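Local structure of DUF724 domain-containing protein 6-like (Raphanus sativus, 5ZWX) at residues Val123-Ser128 / Ile132-Asp137. The protein binds histone H3 tails carrying the H3K9me2 mark and probably helps link this mark to DNA methylation in heterochromatin, as its Arabidopsis relative does. Residues are numbered along the deposited sequence; the frame is centred on the assembly and turned at random.
Sequences VYFRAS and IRFRRD
Phe125 and Phe134 each hold CG anti to their own carbonyl carbon (chi1 -56° and -65°), and from the two strands of a hairpin their rings approach each other from opposite directions. Phe125 CZ comes within 3.6 Å of Phe134 CE1, which lies at the edge of the Phe125 ring, close to its plane. Ile132, with CG1 likewise anti to its carbonyl carbon and the chain then extended, crosses Phe125 at about a right angle and sets CD1 3.8 Å from Phe125 CE2, while its CB sits at the same ring's edge. Val123 serves both aromatics: its CG1 covers one face of Phe125, offset toward the rim, and its CG2 lies 3.9 Å from Phe134 CD1. Beneath these side chains Val123 and Ile132 form an antiparallel hydrogen-bonded pair. Ile132 N donates to Val123 O at 2.9 Å, nearly straight at 168°; the return bond, from Val123 N to Ile132 O, is also 2.9 Å but more bent, its donor standing above the carbonyl plane. With Phe134 cut back to an alanine, Val123 CG2 and the near edge of Phe125 would probably lose their aromatic neighbour, leaving Phe125 freer to shift. Past the paired residues, Arg135 NE bridges to Asp137 OD2 at 3.2 Å, on the syn side of the carboxylate. Strand 98-103 extends the apolar cluster, Ala101 touching both phenylalanines and Tyr103 touching Ile132 and Phe134. Phe125 and Ile132 also pack on a modified side chain of the bound H3K9me2 peptide, as does Ser128 at the turn. Strands 120-125 and 130-135 form an antiparallel hairpin, consistent with a second SH3-like Agenet barrel in the tandem cassette, and Phe125 and Ile132 probably line part of its methyl-lysine reader site.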
# COMPACT_ATOMS: atom_id res chain seq x y z
N VAL A 123 -2.61 15.05 8.94
CA VAL A 123 -1.80 13.85 9.03
C VAL A 123 -0.36 14.27 8.75
O VAL A 123 -0.08 14.99 7.79
CB VAL A 123 -2.24 12.77 8.01
CG1 VAL A 123 -1.25 11.56 8.02
CG2 VAL A 123 -3.65 12.28 8.33
N TYR A 124 0.53 13.86 9.65
CA TYR A 124 1.95 14.12 9.52
C TYR A 124 2.63 12.90 8.91
O TYR A 124 2.41 11.77 9.35
CB TYR A 124 2.58 14.47 10.87
CG TYR A 124 4.07 14.74 10.77
CD1 TYR A 124 4.54 15.92 10.15
CD2 TYR A 124 5.01 13.83 11.24
CE1 TYR A 124 5.89 16.17 10.04
CE2 TYR A 124 6.37 14.08 11.12
CZ TYR A 124 6.80 15.26 10.52
OH TYR A 124 8.14 15.53 10.40
N PHE A 125 3.45 13.14 7.89
CA PHE A 125 4.25 12.08 7.28
C PHE A 125 5.72 12.30 7.60
O PHE A 125 6.33 13.29 7.19
CB PHE A 125 4.03 12.07 5.77
CG PHE A 125 2.58 11.92 5.37
CD1 PHE A 125 2.01 10.65 5.20
CD2 PHE A 125 1.78 13.04 5.21
CE1 PHE A 125 0.69 10.51 4.85
CE2 PHE A 125 0.44 12.93 4.83
CZ PHE A 125 -0.11 11.68 4.64
N ARG A 126 6.29 11.36 8.35
CA ARG A 126 7.61 11.54 8.90
C ARG A 126 8.70 11.56 7.82
O ARG A 126 9.56 12.43 7.85
CB ARG A 126 7.92 10.44 9.91
CG ARG A 126 9.37 10.39 10.31
CD ARG A 126 9.68 9.08 11.01
NE ARG A 126 10.38 9.29 12.27
CZ ARG A 126 11.46 8.62 12.64
NH1 ARG A 126 11.98 7.70 11.84
NH2 ARG A 126 12.03 8.88 13.81
N ALA A 127 8.69 10.59 6.90
CA ALA A 127 9.79 10.49 5.92
C ALA A 127 9.86 11.69 4.98
O ALA A 127 10.95 12.12 4.57
CB ALA A 127 9.65 9.19 5.10
N SER A 128 8.70 12.23 4.61
CA SER A 128 8.64 13.33 3.65
C SER A 128 8.50 14.68 4.34
O SER A 128 8.51 15.74 3.69
CB SER A 128 7.49 13.12 2.68
OG SER A 128 6.26 13.10 3.39
N ILE A 132 -0.48 17.18 5.93
CA ILE A 132 -1.52 17.26 4.90
C ILE A 132 -2.90 16.97 5.46
O ILE A 132 -3.06 16.00 6.21
CB ILE A 132 -1.23 16.29 3.75
CG1 ILE A 132 0.23 16.44 3.25
CG2 ILE A 132 -2.21 16.51 2.61
CD1 ILE A 132 0.59 15.50 2.08
N ARG A 133 -3.90 17.78 5.09
CA ARG A 133 -5.29 17.55 5.55
C ARG A 133 -6.03 16.59 4.65
O ARG A 133 -5.86 16.67 3.43
CB ARG A 133 -6.08 18.86 5.57
CG ARG A 133 -5.63 19.81 6.63
CD ARG A 133 -6.62 20.97 6.72
NE ARG A 133 -6.26 21.84 7.82
CZ ARG A 133 -6.91 22.94 8.16
NH1 ARG A 133 -7.97 23.33 7.46
NH2 ARG A 133 -6.48 23.66 9.18
N PHE A 134 -6.90 15.76 5.25
CA PHE A 134 -7.67 14.76 4.54
C PHE A 134 -9.08 14.67 5.10
O PHE A 134 -9.32 15.02 6.26
CB PHE A 134 -7.01 13.33 4.65
CG PHE A 134 -5.68 13.24 3.98
CD1 PHE A 134 -4.52 13.43 4.71
CD2 PHE A 134 -5.58 12.96 2.63
CE1 PHE A 134 -3.26 13.36 4.08
CE2 PHE A 134 -4.32 12.89 2.00
CZ PHE A 134 -3.18 13.09 2.74
N ARG A 135 -10.01 14.16 4.28
CA ARG A 135 -11.33 13.78 4.80
C ARG A 135 -11.18 12.38 5.38
O ARG A 135 -10.29 11.65 5.01
CB ARG A 135 -12.39 13.78 3.70
CG ARG A 135 -12.55 15.15 2.98
CD ARG A 135 -13.53 15.03 1.82
NE ARG A 135 -13.17 13.92 0.91
CZ ARG A 135 -12.30 14.05 -0.08
NH1 ARG A 135 -11.69 15.21 -0.26
NH2 ARG A 135 -12.03 13.04 -0.88
N ARG A 136 -12.08 12.03 6.30
CA ARG A 136 -12.12 10.67 6.86
C ARG A 136 -12.15 9.60 5.76
O ARG A 136 -11.48 8.59 5.86
CB ARG A 136 -13.37 10.51 7.76
CG ARG A 136 -13.63 9.05 8.23
CD ARG A 136 -12.52 8.55 9.15
NE ARG A 136 -12.70 7.15 9.55
CZ ARG A 136 -12.20 6.13 8.86
NH1 ARG A 136 -11.53 6.36 7.75
NH2 ARG A 136 -12.38 4.89 9.28
N ASP A 137 -12.95 9.81 4.71
CA ASP A 137 -13.05 8.77 3.69
C ASP A 137 -11.78 8.61 2.83
O ASP A 137 -11.73 7.74 1.96
CB ASP A 137 -14.26 9.03 2.78
CG ASP A 137 -14.28 10.44 2.22
OD1 ASP A 137 -15.28 11.16 2.42
OD2 ASP A 137 -13.28 10.83 1.59